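Local coordinates for putative Hit-like protein involved in cell-cycle regulation (Streptococcus mutans, PDB 3L7X) that probably acts as a histidine-triad (HIT) nucleotide hydrolase or transferase, binds a zinc ion, and may take part in cell-cycle regulation, at residues 38-43 with 129-134; 116-121 with 135-140. All coordinates share one frame; numbering follows the deposited sequence.

Overall arrangement
Contact 1 and contact 2 follow each other along the histidine-triad segment, their centres 16 Å apart. In contact 1, residues 38-43 meet 129-134 around the zinc ion; in contact 2, strand 116-121 pairs with 135-140. The sodium ion joins them: H133 NE2 of contact 1 binds it at 2.8 Å and H135 NE2 of contact 2 at 2.9 Å, and two waters are its other ligands. H133 is the predicted nucleotidylated histidine, so the sodium marks the probable active site. The zinc ion lies farther off, 13.3 Å from the sodium ion. V134 packs on I117, its CG1 3.5 Å from I117 CG2, where the two contacts touch.

Contact 1: 38-43 with 129-134; sequences CLFCKI and VFHAHV. With ZN (zinc ion), chain B; NA (sodium ion), chain C.
The zinc site of this HIT protein joins the start of helix 39-45 to the histidine triad: C38 SG and C41 SG each bind the zinc ion at 2.3 Å and H131 ND1 at 2.1 Å, while H80 supplies the fourth ligand. H131 holds CG anti to its backbone N (chi1 -179°), which carries the ring out to the metal. Both sulfurs lie at the edge of that ring, and its NE2 is hydrogen-bonded to the carbonyl of P77. C38 is also the N-cap, its SG accepting from C41 N at 3.5 Å.

F40 packs between H131 and H133. Its CB sits over one face of the H131 imidazole, 3.6 Å from H131 CG. V129 CG1 lies almost over the centre of the phenyl face, 3.6 Å from the F40 centroid. The edge of the phenyl at CE2 meets the face of H133 in a T-shaped pair with planes at 83°. H133 ND1 donates to H131 O at 2.8 Å, nearly straight at 169° and in the carbonyl plane. That bond fixes the rotation of the H133 ring and occupies ND1, so NE2 binds the sodium ion (well out of the ring plane), consistent with the tele-AMP-histidine predicted there.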
loop_
_atom_site.group_PDB
_atom_site.type_symbol
_atom_site.label_atom_id
_atom_site.label_comp_id
_atom_site.label_asym_id
_atom_site.label_seq_id
_atom_site.Cartn_x
_atom_site.Cartn_y
_atom_site.Cartn_z
ATOM N N CYS A 38 3.836 5.840 22.124
ATOM C CA CYS A 38 3.890 5.740 20.660
ATOM C C CYS A 38 4.836 6.749 20.025
ATOM O O CYS A 38 4.564 7.952 20.014
ATOM C CB CYS A 38 2.466 5.930 20.081
ATOM S SG CYS A 38 2.521 5.735 18.224
ATOM N N LEU A 39 5.953 6.247 19.497
ATOM C CA LEU A 39 6.984 7.128 18.940
ATOM C C LEU A 39 6.410 8.031 17.816
ATOM O O LEU A 39 6.765 9.222 17.713
ATOM C CB LEU A 39 8.096 6.273 18.318
ATOM C CG LEU A 39 9.124 7.122 17.566
ATOM C CD1 LEU A 39 9.912 7.926 18.525
ATOM C CD2 LEU A 39 10.032 6.197 16.741
ATOM N N PHE A 40 5.534 7.465 16.984
ATOM C CA PHE A 40 4.982 8.233 15.869
ATOM C C PHE A 40 4.014 9.333 16.342
ATOM O O PHE A 40 3.985 10.398 15.753
ATOM C CB PHE A 40 4.331 7.337 14.786
ATOM C CG PHE A 40 5.350 6.533 13.988
ATOM C CD1 PHE A 40 6.713 6.580 14.318
ATOM C CD2 PHE A 40 4.931 5.590 13.034
ATOM C CE1 PHE A 40 7.691 5.838 13.629
ATOM C CE2 PHE A 40 5.925 4.841 12.347
ATOM C CZ PHE A 40 7.285 4.955 12.625
ATOM N N CYS A 41 3.265 9.066 17.427
ATOM C CA CYS A 41 2.415 10.100 18.031
ATOM C C CYS A 41 3.313 11.224 18.566
ATOM O O CYS A 41 2.975 12.422 18.443
ATOM C CB CYS A 41 1.557 9.518 19.165
ATOM S SG CYS A 41 0.006 8.728 18.507
ATOM N N LYS A 42 4.442 10.836 19.149
ATOM C CA LYS A 42 5.367 11.859 19.667
ATOM C C LYS A 42 5.963 12.688 18.536
ATOM O O LYS A 42 6.086 13.899 18.634
ATOM C CB LYS A 42 6.458 11.198 20.500
ATOM C CG LYS A 42 5.922 10.605 21.807
ATOM C CD LYS A 42 7.044 9.851 22.476
ATOM C CE LYS A 42 6.522 9.082 23.696
ATOM N NZ LYS A 42 7.660 8.460 24.423
ATOM N N ILE A 43 6.267 12.042 17.410
ATOM C CA ILE A 43 6.643 12.800 16.229
ATOM C C ILE A 43 5.560 13.752 15.681
ATOM O O ILE A 43 5.839 14.912 15.393
ATOM C CB ILE A 43 7.145 11.809 15.093
ATOM C CG1 ILE A 43 8.521 11.233 15.498
ATOM C CG2 ILE A 43 7.298 12.595 13.768
ATOM C CD1 ILE A 43 8.976 10.074 14.638
ATOM N N VAL A 129 6.472 -0.904 14.940
ATOM C CA VAL A 129 5.908 0.327 15.501
ATOM C C VAL A 129 4.410 0.314 15.214
ATOM O O VAL A 129 4.002 0.217 14.062
ATOM C CB VAL A 129 6.557 1.583 14.870
ATOM C CG1 VAL A 129 5.894 2.876 15.431
ATOM C CG2 VAL A 129 8.067 1.558 15.173
ATOM N N PHE A 130 3.611 0.383 16.270
ATOM C CA PHE A 130 2.163 0.164 16.159
ATOM C C PHE A 130 1.324 1.397 15.960
ATOM O O PHE A 130 0.223 1.529 16.543
ATOM C CB PHE A 130 1.704 -0.858 17.258
ATOM C CG PHE A 130 2.251 -2.261 16.962
ATOM C CD1 PHE A 130 1.584 -3.145 16.128
ATOM C CD2 PHE A 130 3.509 -2.666 17.456
ATOM C CE1 PHE A 130 2.136 -4.393 15.821
ATOM C CE2 PHE A 130 4.074 -3.914 17.114
ATOM C CZ PHE A 130 3.355 -4.782 16.292
ATOM N N HIS A 131 1.794 2.252 15.024
ATOM C CA HIS A 131 1.018 3.379 14.492
ATOM C C HIS A 131 1.160 3.216 12.998
ATOM O O HIS A 131 2.277 3.039 12.520
ATOM C CB HIS A 131 1.723 4.655 14.913
ATOM C CG HIS A 131 1.052 5.910 14.477
ATOM N ND1 HIS A 131 0.759 6.899 15.377
ATOM C CD2 HIS A 131 0.713 6.397 13.262
ATOM C CE1 HIS A 131 0.234 7.935 14.757
ATOM N NE2 HIS A 131 0.205 7.661 13.450
ATOM N N ALA A 132 0.036 3.257 12.326
ATOM C CA ALA A 132 0.023 2.860 10.889
ATOM C C ALA A 132 1.050 3.663 10.138
ATOM O O ALA A 132 1.104 4.894 10.282
ATOM C CB ALA A 132 -1.413 3.095 10.343
ATOM N N HIS A 133 1.825 3.017 9.223
ATOM C CA HIS A 133 2.746 3.808 8.416
ATOM C C HIS A 133 2.825 3.118 7.045
ATOM O O HIS A 133 2.850 1.878 6.979
ATOM C CB HIS A 133 4.162 3.898 9.039
ATOM C CG HIS A 133 4.699 2.625 9.609
ATOM N ND1 HIS A 133 4.219 2.108 10.794
ATOM C CD2 HIS A 133 5.760 1.846 9.252
ATOM C CE1 HIS A 133 4.937 1.040 11.132
ATOM N NE2 HIS A 133 5.878 0.865 10.221
ATOM N N VAL A 134 2.808 3.936 5.985
ATOM C CA VAL A 134 2.976 3.407 4.635
ATOM C C VAL A 134 4.343 3.718 4.143
ATOM O O VAL A 134 4.815 4.901 4.145
ATOM C CB VAL A 134 1.946 4.066 3.693
ATOM C CG1 VAL A 134 2.076 3.436 2.236
ATOM C CG2 VAL A 134 0.553 3.885 4.249
HETATM ZN ZN ZN B . 0.623 6.759 17.480
HETATM NA NA NA C . 6.399 -1.459 8.804
HETATM O O HOH W 1 3.920 -0.576 7.659
HETATM O O HOH W 2 8.325 -3.180 9.059
#

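Contact 2: 116-121 with 135-140; sequences NIINNN and HLVPRF. With NA (sodium ion), chain C.
Strands 116-121 and 135-139 run antiparallel, with N116-V137 and I118-H135 as hydrogen-bonded pairs flanking the non-hydrogen-bonded pair I117-L136. Both hydrogen-bonded pairs are closed by two backbone bonds, the shortest being H135 N to I118 O at 2.6 Å. I118 O also lies at the edge of the H135 ring, 3.3 Å from H135 CD2.

At one end, R139 NH1 donates to N116 OD1 at 2.9 Å, nearly straight at 171° and in the guanidinium plane. Bends at chi2 and chi3 fold the arginine chain back, so that its CG and CD also pass close to that oxygen. R139 NE forms a salt bridge with D144, while N116 ND2 bonds to N120 OD1 of the second subunit. I117 and L136 lie side by side on the face toward helix 99-110, I117 CG1 3.9 Å from L136 CD2. On the other face I118 CD1 approaches V137 CG2 at 4.2 Å.

H135 NE2 binds the sodium ion at 2.9 Å, the metal lying in the ring plane. N120 holds the two waters of that ion: its backbone N donates to one at 2.7 Å and its ND2 to the other at 3.0 Å. Strand 116-121 pairs antiparallel with a strand of the second subunit, so the sheet continues across the interface, as in HIT-family dimers of the Hint type, with H133 and H135 both on the ion.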
loop_
_atom_site.group_PDB
_atom_site.type_symbol
_atom_site.label_atom_id
_atom_site.label_comp_id
_atom_site.label_asym_id
_atom_site.label_seq_id
_atom_site.Cartn_x
_atom_site.Cartn_y
_atom_site.Cartn_z
ATOM N N ASN A 116 8.100 1.047 -4.587
ATOM C CA ASN A 116 7.147 0.175 -3.884
ATOM C C ASN A 116 6.411 0.919 -2.781
ATOM O O ASN A 116 7.054 1.668 -2.023
ATOM C CB ASN A 116 7.833 -1.010 -3.220
ATOM C CG ASN A 116 8.640 -1.855 -4.235
ATOM O OD1 ASN A 116 9.839 -1.668 -4.397
ATOM N ND2 ASN A 116 7.923 -2.765 -4.967
ATOM N N ILE A 117 5.109 0.681 -2.699
ATOM C CA ILE A 117 4.275 1.234 -1.597
ATOM C C ILE A 117 3.905 0.092 -0.687
ATOM O O ILE A 117 3.337 -0.918 -1.177
ATOM C CB ILE A 117 2.989 1.874 -2.199
ATOM C CG1 ILE A 117 3.426 3.107 -2.988
ATOM C CG2 ILE A 117 2.029 2.300 -1.040
ATOM C CD1 ILE A 117 2.266 3.725 -3.803
ATOM N N ILE A 118 4.253 0.163 0.615
ATOM C CA ILE A 118 4.084 -1.037 1.457
ATOM C C ILE A 118 3.514 -0.676 2.812
ATOM O O ILE A 118 3.971 0.305 3.431
ATOM C CB ILE A 118 5.465 -1.693 1.712
ATOM C CG1 ILE A 118 6.089 -2.073 0.356
ATOM C CG2 ILE A 118 5.372 -2.968 2.580
ATOM C CD1 ILE A 118 7.577 -2.498 0.480
ATOM N N ASN A 119 2.501 -1.428 3.228
ATOM C CA ASN A 119 1.997 -1.287 4.614
ATOM C C ASN A 119 2.055 -2.632 5.288
ATOM O O ASN A 119 1.498 -3.610 4.782
ATOM C CB ASN A 119 0.578 -0.697 4.636
ATOM C CG ASN A 119 0.053 -0.595 6.049
ATOM O OD1 ASN A 119 0.547 0.235 6.885
ATOM N ND2 ASN A 119 -0.908 -1.404 6.360
ATOM N N ASN A 120 2.691 -2.694 6.481
ATOM C CA ASN A 120 2.874 -3.990 7.120
ATOM C C ASN A 120 1.948 -4.052 8.343
ATOM O O ASN A 120 1.909 -3.106 9.121
ATOM C CB ASN A 120 4.322 -4.122 7.642
ATOM C CG ASN A 120 5.319 -4.235 6.491
ATOM O OD1 ASN A 120 4.880 -4.554 5.371
ATOM N ND2 ASN A 120 6.583 -3.926 6.709
ATOM N N ASN A 121 1.234 -5.161 8.504
ATOM C CA ASN A 121 0.257 -5.263 9.564
ATOM C C ASN A 121 0.548 -6.423 10.462
ATOM O O ASN A 121 0.408 -7.592 10.040
ATOM C CB ASN A 121 -1.149 -5.458 8.978
ATOM C CG ASN A 121 -1.570 -4.320 8.084
ATOM O OD1 ASN A 121 -2.275 -3.446 8.534
ATOM N ND2 ASN A 121 -1.127 -4.290 6.817
ATOM N N HIS A 135 5.086 2.669 3.768
ATOM C CA HIS A 135 6.450 2.905 3.259
ATOM C C HIS A 135 6.361 3.313 1.765
ATOM O O HIS A 135 5.600 2.703 1.026
ATOM C CB HIS A 135 7.235 1.611 3.179
ATOM C CG HIS A 135 7.498 0.963 4.504
ATOM N ND1 HIS A 135 8.741 1.008 5.105
ATOM C CD2 HIS A 135 6.701 0.240 5.318
ATOM C CE1 HIS A 135 8.694 0.353 6.251
ATOM N NE2 HIS A 135 7.466 -0.132 6.406
ATOM N N LEU A 136 7.157 4.312 1.383
ATOM C CA LEU A 136 7.384 4.611 -0.087
ATOM C C LEU A 136 8.841 4.297 -0.285
ATOM O O LEU A 136 9.688 4.934 0.321
ATOM C CB LEU A 136 7.106 6.077 -0.391
ATOM C CG LEU A 136 5.739 6.609 0.068
ATOM C CD1 LEU A 136 5.568 8.102 -0.370
ATOM C CD2 LEU A 136 4.604 5.808 -0.469
ATOM N N VAL A 137 9.151 3.284 -1.084
ATOM C CA VAL A 137 10.532 2.777 -1.217
ATOM C C VAL A 137 10.912 3.011 -2.691
ATOM O O VAL A 137 10.534 2.207 -3.604
ATOM C CB VAL A 137 10.609 1.277 -0.911
ATOM C CG1 VAL A 137 12.034 0.768 -1.034
ATOM C CG2 VAL A 137 10.034 0.964 0.507
ATOM N N PRO A 138 11.673 4.065 -2.949
ATOM C CA PRO A 138 12.144 4.277 -4.356
ATOM C C PRO A 138 13.013 3.111 -4.791
ATOM O O PRO A 138 13.787 2.515 -3.993
ATOM C CB PRO A 138 12.974 5.571 -4.218
ATOM C CG PRO A 138 12.272 6.345 -3.050
ATOM C CD PRO A 138 12.106 5.157 -2.049
ATOM N N ARG A 139 12.966 2.778 -6.085
ATOM C CA ARG A 139 13.713 1.659 -6.598
ATOM C C ARG A 139 14.591 2.175 -7.784
ATOM O O ARG A 139 14.194 3.085 -8.538
ATOM C CB ARG A 139 12.779 0.534 -7.105
ATOM C CG ARG A 139 11.858 -0.050 -5.986
ATOM C CD ARG A 139 12.771 -0.696 -4.906
ATOM N NE ARG A 139 13.601 -1.806 -5.480
ATOM C CZ ARG A 139 13.165 -3.057 -5.651
ATOM N NH1 ARG A 139 11.893 -3.412 -5.390
ATOM N NH2 ARG A 139 14.008 -3.974 -6.100
ATOM N N PHE A 140 15.811 1.660 -7.857
ATOM C CA PHE A 140 16.814 2.123 -8.817
ATOM C C PHE A 140 17.363 0.927 -9.614
ATOM O O PHE A 140 17.909 -0.013 -9.050
ATOM C CB PHE A 140 17.948 2.839 -8.039
ATOM C CG PHE A 140 17.455 3.933 -7.178
ATOM C CD1 PHE A 140 17.326 5.230 -7.695
ATOM C CD2 PHE A 140 17.070 3.679 -5.846
ATOM C CE1 PHE A 140 16.852 6.266 -6.934
ATOM C CE2 PHE A 140 16.595 4.717 -5.069
ATOM C CZ PHE A 140 16.468 6.002 -5.575
HETATM NA NA NA C . 6.399 -1.459 8.804
HETATM O O HOH W 2 8.325 -3.180 9.059
HETATM O O HOH W 1 3.920 -0.576 7.659
#